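Local atomic coordinates of aminoglycoside N(3)-acetyltransferase (Enterobacter cloacae, PDB entry 6NP3), a protein that transfers the acetyl group of acetyl-CoA to the 3-amino group of 2-deoxystreptamine antibiotics such as gentamicin, and so probably confers resistance to them. Residues D21-P25 / F150-G155; N55-S61 / D118-I124; W62-P66 / W84-D88. All blocks are in the same frame, centred on the assembly; numbering follows the deposited sequence. Where two conformers were deposited one is given.

Contact 1. Residues D21-P25 / F150-G155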
loop_
_atom_site.group_PDB
_atom_site.type_symbol
_atom_site.label_atom_id
_atom_site.label_comp_id
_atom_site.label_asym_id
_atom_site.label_seq_id
_atom_site.Cartn_x
_atom_site.Cartn_y
_atom_site.Cartn_z
ATOM N N ASP A 21 17.900 -0.458 1.659
ATOM C CA ASP A 21 16.647 -0.754 2.332
ATOM C C ASP A 21 15.520 -1.007 1.327
ATOM O O ASP A 21 15.529 -0.539 0.187
ATOM C CB ASP A 21 16.239 0.416 3.236
ATOM C CG ASP A 21 16.979 0.463 4.571
ATOM O OD1 ASP A 21 17.771 -0.434 4.881
ATOM O OD2 ASP A 21 16.699 1.421 5.336
ATOM N N MET A 22 14.500 -1.697 1.838
ATOM C CA MET A 22 13.236 -1.995 1.167
ATOM C C MET A 22 12.191 -1.148 1.899
ATOM O O MET A 22 11.865 -1.439 3.058
ATOM C CB MET A 22 12.945 -3.485 1.370
ATOM C CG MET A 22 11.519 -3.945 1.046
ATOM S SD MET A 22 11.101 -4.106 -0.669
ATOM C CE MET A 22 10.440 -2.484 -1.026
ATOM N N VAL A 23 11.671 -0.105 1.245
ATOM C CA VAL A 23 10.823 0.894 1.900
ATOM C C VAL A 23 9.469 0.995 1.205
ATOM O O VAL A 23 9.398 1.098 -0.027
ATOM C CB VAL A 23 11.517 2.269 1.934
ATOM C CG1 VAL A 23 10.600 3.358 2.457
ATOM C CG2 VAL A 23 12.785 2.177 2.737
ATOM N N MET A 24 8.398 1.018 2.012
ATOM C CA MET A 24 7.039 1.255 1.533
ATOM C C MET A 24 6.580 2.582 2.114
ATOM O O MET A 24 6.338 2.672 3.335
ATOM C CB MET A 24 6.103 0.134 1.978
ATOM C CG MET A 24 4.684 0.317 1.502
ATOM S SD MET A 24 3.738 -1.182 1.703
ATOM C CE MET A 24 2.284 -0.738 0.795
ATOM N N PRO A 25 6.432 3.616 1.303
ATOM C CA PRO A 25 6.034 4.921 1.827
ATOM C C PRO A 25 4.524 5.125 1.830
ATOM O O PRO A 25 3.789 4.652 0.962
ATOM C CB PRO A 25 6.709 5.901 0.853
ATOM C CG PRO A 25 6.616 5.176 -0.461
ATOM C CD PRO A 25 6.814 3.691 -0.123
ATOM N N PHE A 150 7.207 -8.348 0.614
ATOM C CA PHE A 150 7.791 -7.202 1.317
ATOM C C PHE A 150 8.104 -7.547 2.765
ATOM O O PHE A 150 9.158 -7.184 3.285
ATOM C CB PHE A 150 6.763 -6.063 1.208
ATOM C CG PHE A 150 7.002 -4.867 2.081
ATOM C CD1 PHE A 150 7.960 -3.946 1.759
ATOM C CD2 PHE A 150 6.200 -4.626 3.168
ATOM C CE1 PHE A 150 8.156 -2.851 2.528
ATOM C CE2 PHE A 150 6.410 -3.492 3.939
ATOM C CZ PHE A 150 7.382 -2.621 3.601
ATOM N N LEU A 151 7.178 -8.249 3.429
ATOM C CA LEU A 151 7.356 -8.614 4.819
ATOM C C LEU A 151 8.454 -9.644 4.980
ATOM O O LEU A 151 9.052 -9.724 6.052
ATOM C CB LEU A 151 6.079 -9.209 5.395
ATOM C CG LEU A 151 4.933 -8.219 5.546
ATOM C CD1 LEU A 151 3.618 -8.915 5.848
ATOM C CD2 LEU A 151 5.228 -7.137 6.559
ATOM N N ALA A 152 8.760 -10.411 3.942
ATOM C CA ALA A 152 9.877 -11.346 3.957
ATOM C C ALA A 152 11.198 -10.706 3.531
ATOM O O ALA A 152 12.240 -11.378 3.562
ATOM C CB ALA A 152 9.546 -12.554 3.058
ATOM N N HIS A 153 11.180 -9.436 3.136
ATOM C CA HIS A 153 12.307 -8.761 2.507
ATOM C C HIS A 153 12.762 -7.583 3.350
ATOM O O HIS A 153 13.211 -6.566 2.831
ATOM C CB HIS A 153 11.901 -8.297 1.116
ATOM C CG HIS A 153 13.036 -8.010 0.187
ATOM N ND1 HIS A 153 14.205 -8.743 0.139
ATOM C CD2 HIS A 153 13.140 -7.069 -0.774
ATOM C CE1 HIS A 153 14.976 -8.267 -0.828
ATOM N NE2 HIS A 153 14.349 -7.256 -1.400
ATOM N N ALA A 154 12.665 -7.735 4.670
ATOM C CA ALA A 154 13.191 -6.749 5.603
ATOM C C ALA A 154 12.491 -5.411 5.429
ATOM O O ALA A 154 13.082 -4.362 5.637
ATOM C CB ALA A 154 14.720 -6.604 5.523
ATOM N N GLY A 155 11.221 -5.430 5.034
ATOM C CA GLY A 155 10.560 -4.196 4.670
ATOM C C GLY A 155 10.471 -3.222 5.836
ATOM O O GLY A 155 10.237 -3.616 6.990
HETATM O O HOH W 1 14.965 -2.589 4.562
#

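Contact 2. Residues N55-S61 / D118-I124. With LLL ((2R,3R,4R,5R)-2-((1S,2S,3R,4S,6R)-4,6-diamino-3-((2R,3R,6S)-3-amino-6-(aminomethyl)-tetrahydro-2H-pyran-2-yloxy)-2-hydr oxycyclohexyloxy)-5-methyl-4-(methylamino)-tetrahydro-2H-pyran-3,5-diol), chain B.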
loop_
_atom_site.group_PDB
_atom_site.type_symbol
_atom_site.label_atom_id
_atom_site.label_comp_id
_atom_site.label_asym_id
_atom_site.label_seq_id
_atom_site.Cartn_x
_atom_site.Cartn_y
_atom_site.Cartn_z
ATOM N N ASN A 55 15.031 -0.761 -2.653
ATOM C CA ASN A 55 13.769 -0.936 -3.349
ATOM C C ASN A 55 12.703 -0.075 -2.679
ATOM O O ASN A 55 12.724 0.152 -1.467
ATOM C CB ASN A 55 13.293 -2.396 -3.331
ATOM C CG ASN A 55 14.229 -3.335 -4.050
ATOM O OD1 ASN A 55 14.147 -3.519 -5.262
ATOM N ND2 ASN A 55 15.135 -3.938 -3.294
ATOM N N ILE A 56 11.742 0.354 -3.486
ATOM C CA ILE A 56 10.534 1.050 -3.032
ATOM C C ILE A 56 9.333 0.244 -3.505
ATOM O O ILE A 56 9.288 -0.190 -4.663
ATOM C CB ILE A 56 10.452 2.459 -3.654
ATOM C CG1 ILE A 56 11.653 3.285 -3.206
ATOM C CG2 ILE A 56 9.132 3.159 -3.336
ATOM C CD1 ILE A 56 11.849 4.602 -3.862
ATOM N N LEU A 57 8.365 0.039 -2.617
ATOM C CA LEU A 57 7.092 -0.595 -2.938
ATOM C C LEU A 57 5.986 0.347 -2.499
ATOM O O LEU A 57 6.027 0.856 -1.378
ATOM C CB LEU A 57 6.952 -1.909 -2.167
ATOM C CG LEU A 57 5.656 -2.690 -2.380
ATOM C CD1 LEU A 57 5.618 -3.189 -3.783
ATOM C CD2 LEU A 57 5.519 -3.837 -1.412
ATOM N N ALA A 58 5.021 0.604 -3.372
ATOM C CA ALA A 58 3.926 1.494 -3.020
ATOM C C ALA A 58 2.605 0.861 -3.386
ATOM O O ALA A 58 2.493 0.223 -4.428
ATOM C CB ALA A 58 4.062 2.849 -3.725
ATOM N N PHE A 59 1.605 1.056 -2.535
ATOM C CA PHE A 59 0.237 0.643 -2.842
ATOM C C PHE A 59 -0.434 1.747 -3.658
ATOM O O PHE A 59 -0.839 2.781 -3.120
ATOM C CB PHE A 59 -0.503 0.350 -1.545
ATOM C CG PHE A 59 -1.979 0.142 -1.720
ATOM C CD1 PHE A 59 -2.480 -0.576 -2.779
ATOM C CD2 PHE A 59 -2.863 0.650 -0.798
ATOM C CE1 PHE A 59 -3.859 -0.750 -2.913
ATOM C CE2 PHE A 59 -4.212 0.479 -0.943
ATOM C CZ PHE A 59 -4.706 -0.233 -1.978
ATOM N N VAL A 60 -0.544 1.532 -4.968
ATOM C CA VAL A 60 -0.999 2.602 -5.850
ATOM C C VAL A 60 -2.435 2.425 -6.333
ATOM O O VAL A 60 -3.092 3.411 -6.684
ATOM C CB VAL A 60 -0.047 2.847 -7.039
ATOM C CG1 VAL A 60 1.388 3.057 -6.542
ATOM C CG2 VAL A 60 -0.064 1.708 -8.048
ATOM N N SER A 61 -2.926 1.194 -6.361
ATOM C CA SER A 61 -4.288 0.888 -6.838
ATOM C C SER A 61 -4.492 1.487 -8.235
ATOM O O SER A 61 -3.565 1.521 -9.053
ATOM C CB SER A 61 -5.267 1.329 -5.774
ATOM O OG SER A 61 -6.605 0.973 -6.079
ATOM N N ASP A 118 -7.293 -3.579 -8.354
ATOM C CA ASP A 118 -7.708 -2.789 -7.205
ATOM C C ASP A 118 -6.610 -2.669 -6.161
ATOM O O ASP A 118 -6.491 -1.625 -5.518
ATOM C CB ASP A 118 -8.986 -3.361 -6.576
ATOM C CG ASP A 118 -9.577 -2.428 -5.571
ATOM O OD1 ASP A 118 -10.053 -1.322 -5.950
ATOM O OD2 ASP A 118 -9.547 -2.769 -4.372
ATOM N N ALA A 119 -5.851 -3.739 -5.942
ATOM C CA ALA A 119 -4.762 -3.753 -4.973
ATOM C C ALA A 119 -3.402 -3.441 -5.594
ATOM O O ALA A 119 -2.373 -3.661 -4.950
ATOM C CB ALA A 119 -4.719 -5.117 -4.284
ATOM N N SER A 120 -3.369 -2.801 -6.745
ATOM C CA SER A 120 -2.143 -2.746 -7.510
ATOM C C SER A 120 -1.005 -2.091 -6.747
ATOM O O SER A 120 -1.158 -1.039 -6.131
ATOM C CB SER A 120 -2.384 -1.992 -8.808
ATOM O OG SER A 120 -1.254 -2.050 -9.670
ATOM N N MET A 121 0.169 -2.703 -6.872
ATOM C CA MET A 121 1.387 -2.270 -6.204
ATOM C C MET A 121 2.460 -1.924 -7.230
ATOM O O MET A 121 2.647 -2.650 -8.212
ATOM C CB MET A 121 1.924 -3.416 -5.332
ATOM C CG MET A 121 0.971 -3.928 -4.278
ATOM S SD MET A 121 0.941 -2.892 -2.833
ATOM C CE MET A 121 -0.504 -3.538 -2.010
ATOM N N ALA A 122 3.214 -0.859 -6.955
ATOM C CA ALA A 122 4.281 -0.397 -7.827
ATOM C C ALA A 122 5.600 -0.586 -7.101
ATOM O O ALA A 122 5.677 -0.329 -5.905
ATOM C CB ALA A 122 4.077 1.076 -8.154
ATOM N N ALA A 123 6.630 -1.032 -7.824
ATOM C CA ALA A 123 7.931 -1.213 -7.217
ATOM C C ALA A 123 9.038 -0.704 -8.114
ATOM O O ALA A 123 9.033 -0.929 -9.331
ATOM C CB ALA A 123 8.222 -2.678 -6.907
ATOM N N ILE A 124 10.025 -0.096 -7.470
ATOM C CA ILE A 124 11.227 0.412 -8.123
ATOM C C ILE A 124 12.421 -0.224 -7.425
ATOM O O ILE A 124 12.520 -0.168 -6.192
ATOM C CB ILE A 124 11.324 1.943 -8.002
ATOM C CG1 ILE A 124 10.172 2.617 -8.744
ATOM C CG2 ILE A 124 12.648 2.444 -8.564
ATOM C CD1 ILE A 124 9.918 4.020 -8.375
HETATM C C11 LLL B . -9.717 3.743 3.774
HETATM O O11 LLL B . -8.636 2.788 3.616
HETATM C C21 LLL B . -9.092 5.054 4.245
HETATM N N21 LLL B . -7.984 5.355 3.346
HETATM C C31 LLL B . -8.493 4.883 5.592
HETATM C C41 LLL B . -9.595 4.480 6.558
HETATM C C51 LLL B . -10.241 3.204 6.031
HETATM O O51 LLL B . -10.714 3.389 4.726
HETATM C C61 LLL B . -11.422 2.815 6.895
HETATM N N61 LLL B . -12.012 1.597 6.341
HETATM C C12 LLL B . -8.130 -0.210 0.695
HETATM N N12 LLL B . -8.172 -1.427 -0.105
HETATM C C22 LLL B . -7.640 -0.492 2.114
HETATM C C32 LLL B . -7.557 0.835 2.842
HETATM N N32 LLL B . -7.065 0.608 4.204
HETATM C C42 LLL B . -8.902 1.554 2.944
HETATM C C52 LLL B . -9.490 1.723 1.541
HETATM O O52 LLL B . -10.805 2.210 1.669
HETATM C C62 LLL B . -9.526 0.423 0.763
HETATM O O62 LLL B . -9.933 0.712 -0.562
HETATM C C13 LLL B . -11.024 -0.039 -1.096
HETATM C C23 LLL B . -10.782 -0.139 -2.600
HETATM O O23 LLL B . -9.500 -0.697 -2.802
HETATM C C33 LLL B . -10.784 1.260 -3.244
HETATM N N33 LLL B . -10.663 1.138 -4.714
HETATM C C43 LLL B . -12.099 1.972 -2.865
HETATM O O43 LLL B . -13.138 1.302 -3.551
HETATM C C53 LLL B . -12.322 1.919 -1.350
HETATM O O53 LLL B . -12.289 0.605 -0.845
HETATM C C83 LLL B . -12.045 3.446 -3.286
HETATM C C93 LLL B . -9.544 1.961 -5.221
#

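Contact 3. Residues W62-P66 / W84-D88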
loop_
_atom_site.group_PDB
_atom_site.type_symbol
_atom_site.label_atom_id
_atom_site.label_comp_id
_atom_site.label_asym_id
_atom_site.label_seq_id
_atom_site.Cartn_x
_atom_site.Cartn_y
_atom_site.Cartn_z
ATOM N N TRP A 62 -5.720 1.916 -8.521
ATOM C CA TRP A 62 -6.139 2.298 -9.868
ATOM C C TRP A 62 -7.251 3.325 -9.717
ATOM O O TRP A 62 -8.265 3.057 -9.057
ATOM C CB TRP A 62 -6.661 1.071 -10.598
ATOM C CG TRP A 62 -7.179 1.285 -11.996
ATOM C CD1 TRP A 62 -6.892 2.309 -12.852
ATOM C CD2 TRP A 62 -8.045 0.417 -12.695
ATOM N NE1 TRP A 62 -7.543 2.129 -14.045
ATOM C CE2 TRP A 62 -8.235 0.957 -13.984
ATOM C CE3 TRP A 62 -8.647 -0.786 -12.375
ATOM C CZ2 TRP A 62 -9.056 0.368 -14.923
ATOM C CZ3 TRP A 62 -9.450 -1.384 -13.318
ATOM C CH2 TRP A 62 -9.643 -0.809 -14.581
ATOM N N ARG A 63 -7.065 4.483 -10.360
ATOM C CA ARG A 63 -8.069 5.549 -10.373
ATOM C C ARG A 63 -9.450 5.035 -10.742
ATOM O O ARG A 63 -10.453 5.443 -10.145
ATOM C CB ARG A 63 -7.635 6.612 -11.381
ATOM C CG ARG A 63 -8.534 7.834 -11.444
ATOM C CD ARG A 63 -8.181 8.681 -12.655
ATOM N NE ARG A 63 -8.763 8.133 -13.875
ATOM C CZ ARG A 63 -8.637 8.684 -15.078
ATOM N NH1 ARG A 63 -7.924 9.786 -15.232
ATOM N NH2 ARG A 63 -9.208 8.120 -16.128
ATOM N N ASP A 64 -9.515 4.119 -11.697
ATOM C CA ASP A 64 -10.783 3.678 -12.271
ATOM C C ASP A 64 -11.130 2.247 -11.865
ATOM O O ASP A 64 -11.882 1.558 -12.553
ATOM C CB ASP A 64 -10.776 3.861 -13.791
ATOM C CG ASP A 64 -10.514 5.301 -14.201
ATOM O OD1 ASP A 64 -11.076 6.199 -13.561
ATOM O OD2 ASP A 64 -9.733 5.524 -15.143
ATOM N N SER A 65 -10.688 1.815 -10.704
ATOM C CA SER A 65 -11.081 0.497 -10.252
ATOM C C SER A 65 -12.600 0.446 -10.067
ATOM O O SER A 65 -13.153 1.281 -9.344
ATOM C CB SER A 65 -10.412 0.224 -8.917
ATOM O OG SER A 65 -10.945 -0.974 -8.406
ATOM N N PRO A 66 -13.297 -0.525 -10.666
ATOM C CA PRO A 66 -14.751 -0.642 -10.511
ATOM C C PRO A 66 -15.165 -1.409 -9.252
ATOM O O PRO A 66 -16.062 -2.264 -9.287
ATOM C CB PRO A 66 -15.166 -1.375 -11.783
ATOM C CG PRO A 66 -14.027 -2.292 -12.061
ATOM C CD PRO A 66 -12.788 -1.527 -11.619
ATOM N N TRP A 84 -16.409 -0.925 -19.313
ATOM C CA TRP A 84 -15.301 -0.567 -18.444
ATOM C C TRP A 84 -13.972 -0.838 -19.151
ATOM O O TRP A 84 -13.804 -1.875 -19.795
ATOM C CB TRP A 84 -15.375 -1.326 -17.100
ATOM C CG TRP A 84 -14.793 -0.487 -15.993
ATOM C CD1 TRP A 84 -13.483 -0.443 -15.577
ATOM C CD2 TRP A 84 -15.475 0.521 -15.256
ATOM N NE1 TRP A 84 -13.334 0.522 -14.636
ATOM C CE2 TRP A 84 -14.546 1.106 -14.387
ATOM C CE3 TRP A 84 -16.799 0.960 -15.214
ATOM C CZ2 TRP A 84 -14.891 2.117 -13.507
ATOM C CZ3 TRP A 84 -17.142 1.950 -14.333
ATOM C CH2 TRP A 84 -16.201 2.510 -13.480
ATOM N N PRO A 85 -12.985 0.043 -18.991
ATOM C CA PRO A 85 -11.658 -0.249 -19.539
ATOM C C PRO A 85 -11.004 -1.403 -18.799
ATOM O O PRO A 85 -11.056 -1.484 -17.567
ATOM C CB PRO A 85 -10.881 1.052 -19.294
ATOM C CG PRO A 85 -11.566 1.726 -18.182
ATOM C CD PRO A 85 -13.043 1.373 -18.369
ATOM N N ALA A 86 -10.391 -2.308 -19.548
ATOM C CA ALA A 86 -9.514 -3.284 -18.915
ATOM C C ALA A 86 -8.346 -2.596 -18.215
ATOM O O ALA A 86 -7.831 -1.574 -18.679
ATOM C CB ALA A 86 -8.956 -4.269 -19.938
ATOM N N PHE A 87 -7.951 -3.146 -17.060
ATOM C CA PHE A 87 -6.769 -2.655 -16.356
ATOM C C PHE A 87 -5.530 -2.875 -17.209
ATOM O O PHE A 87 -5.198 -4.009 -17.561
ATOM C CB PHE A 87 -6.614 -3.370 -15.017
ATOM C CG PHE A 87 -5.396 -2.945 -14.231
ATOM C CD1 PHE A 87 -5.306 -1.677 -13.685
ATOM C CD2 PHE A 87 -4.362 -3.836 -14.001
ATOM C CE1 PHE A 87 -4.215 -1.309 -12.951
ATOM C CE2 PHE A 87 -3.249 -3.440 -13.244
ATOM C CZ PHE A 87 -3.210 -2.192 -12.732
ATOM N N ASP A 88 -4.851 -1.796 -17.544
ATOM C CA ASP A 88 -3.621 -1.875 -18.326
ATOM C C ASP A 88 -2.508 -1.343 -17.436
ATOM O O ASP A 88 -2.467 -0.127 -17.175
ATOM C CB ASP A 88 -3.755 -1.019 -19.583
ATOM C CG ASP A 88 -2.558 -1.135 -20.492
ATOM O OD1 ASP A 88 -1.490 -1.571 -20.004
ATOM O OD2 ASP A 88 -2.687 -0.776 -21.685
#

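Contact 1. Residues D21-P25 / F150-G155
Met22 and Met24 both set CG anti to the backbone N (chi1 166° and -180°), and Phe150 does the same (168°), which brings two methionines from the same side of one strand to a single ring in a pair of Met-aromatic contacts. The site lies where the end of helix 146-151 packs on strand 22-27 of the central mixed sheet. Beyond CG the two methionines differ. Met24 runs on extended, laying SD over one face of the Phe150 ring, 4.4 Å from its centroid, while its CB presses on Phe150 CZ at 3.4 Å. Met22 is bent instead: CG meets Phe150 CD1 at 3.6 Å and SD stands at the ring's edge. Met22 SD also lies near the plane of the His153 ring, 3.6 Å from His153 CD2. That imidazole is held from elsewhere, through NE2 to Asp127, a residue seen to bind magnesium. On the Phe150 face opposite Met24 sits Gly155 CA, which makes a CA-H...O contact to Met22 O. No direct hydrogen bond spans the two segments; a water accepts from Met22 N (2.9 Å) and donates to Ala154 O (2.8 Å).

Contact 2. Residues N55-S61 / D118-I124
An antiparallel strand pair of the central mixed sheet, strands 55-59 and 121-124, runs at one end into the aminoglycoside pocket. Their axes approach to 4.6 Å. Ile56 with Ile124 and Ala58 with Ala122 are hydrogen-bonded pairs, each closed by two N-H...O bonds; Leu57 with Ala123 and Phe59 with Met121 are the non-hydrogen-bonded pairs between and beyond them. Past the regular strands, a carbonyl takes over as a double acceptor. Val60 N reaches Ser120 O in the carbonyl plane and Ser61 N comes to Ser120 O from 18° outside that plane, both at 2.9 Å, so one oxygen grips two successive amides where the chain leaves the strand. Ser61 OG, anti to its own N at chi1 -175°, then donates to Asp118 O at 2.7 Å.

Asp118 thus has its backbone tied to Ser61 while its carboxylate faces gentamicin. Asp118 OD1 accepts from ligand N33 at 2.8 Å and Asp118 OD2 from ligand O23 at 2.6 Å, one oxygen to each group of the same sugar; OD1 is also hydrogen-bonded to Ser65 OG. The negative carboxylate would probably favour a protonated N33. Nearby, Ser61 OG lies 3.2 Å from the N-methyl carbon C93.

Side-chain packing adds to the backbone bonds. In one of its two conformers Met121, bent at chi2 (-80°), turns CE to within 3.6 Å of Phe59 CD1, a Met-aromatic contact with the sulfur oblique to the ring. The edge of that ring meets Ser120 O and Ala119 CA. Val60 CG1 touches Ala122 CB, which lies on the face away from Phe59.

Helix 101-106 packs against the face carrying Ala58 and Ile124, helix 146-151 against that of Leu57 and Met121, and strand 22-27 lies alongside strand 55-59 as its other neighbour.

Contact 3. Residues W62-P66 / W84-D88
Trp62, Trp84 and Phe87 form an aromatic cluster that joins two loops, one between strand 55-59 and helix 67-70, the other following helix 78-83. Among the rings, Phe87 turns its edge to the face of the Trp62 indole, with planes at 61° and Phe87 CD1 3.6 Å from Trp62 CD2. Phe87 CB adds a CH-pi contact, 4.1 Å from the centroid of the Trp62 six-membered ring. With CG opposite the backbone N (chi1 179°), Phe87 runs antiparallel alongside Trp62, which places both CB and CD1 over the indole. The far face of the same indole is covered by the backbone of Asp64 and Ser65, because the chain folds back in a type I turn from Trp62 to Ser65. Trp62 CH2 then points to the edge of Trp84, and Pro85 O lies in the Trp62 plane, 3.4 Å from CH2.

A second CH-pi contact puts Pro66 CB over the five-membered ring of Trp84, 3.9 Å from its centroid. Pro66 is the N-cap of the following helix, and Met189 and Pro190 of strand 184-193 pack on it as well.

Charge pairing stays inside the turn, where Arg63 grips Asp64 side-on with NE and NH2. Across the contact, the sole hydrogen bond runs from Trp84 NE1 to Asp64 O at 2.7 Å, bent at the hydrogen (138°) although the oxygen lies close to the indole plane.

Followed from the N terminus, the three contacts illustrate nested closure. Strand 22-27 comes first, and contact 1 closes the longest loop when the chain returns at 150-155, at the end of helix 146-151 and in the loop that follows. Inside it, contact 2 pairs 55-61 with 118-124, and inside that again contact 3 joins 62-66 to 84-88; none cross. Contacts 1 and 2 share the central sheet, where Asp21 O and Val23 N meet the backbone of Asn55. Contacts 2 and 3 meet at the pocket through Ser65 OG and Asp118 OD1. Contacts 1 and 3 do not touch, their centres about 27 Å apart, so contact 2 connects the sheet core to the outer loops.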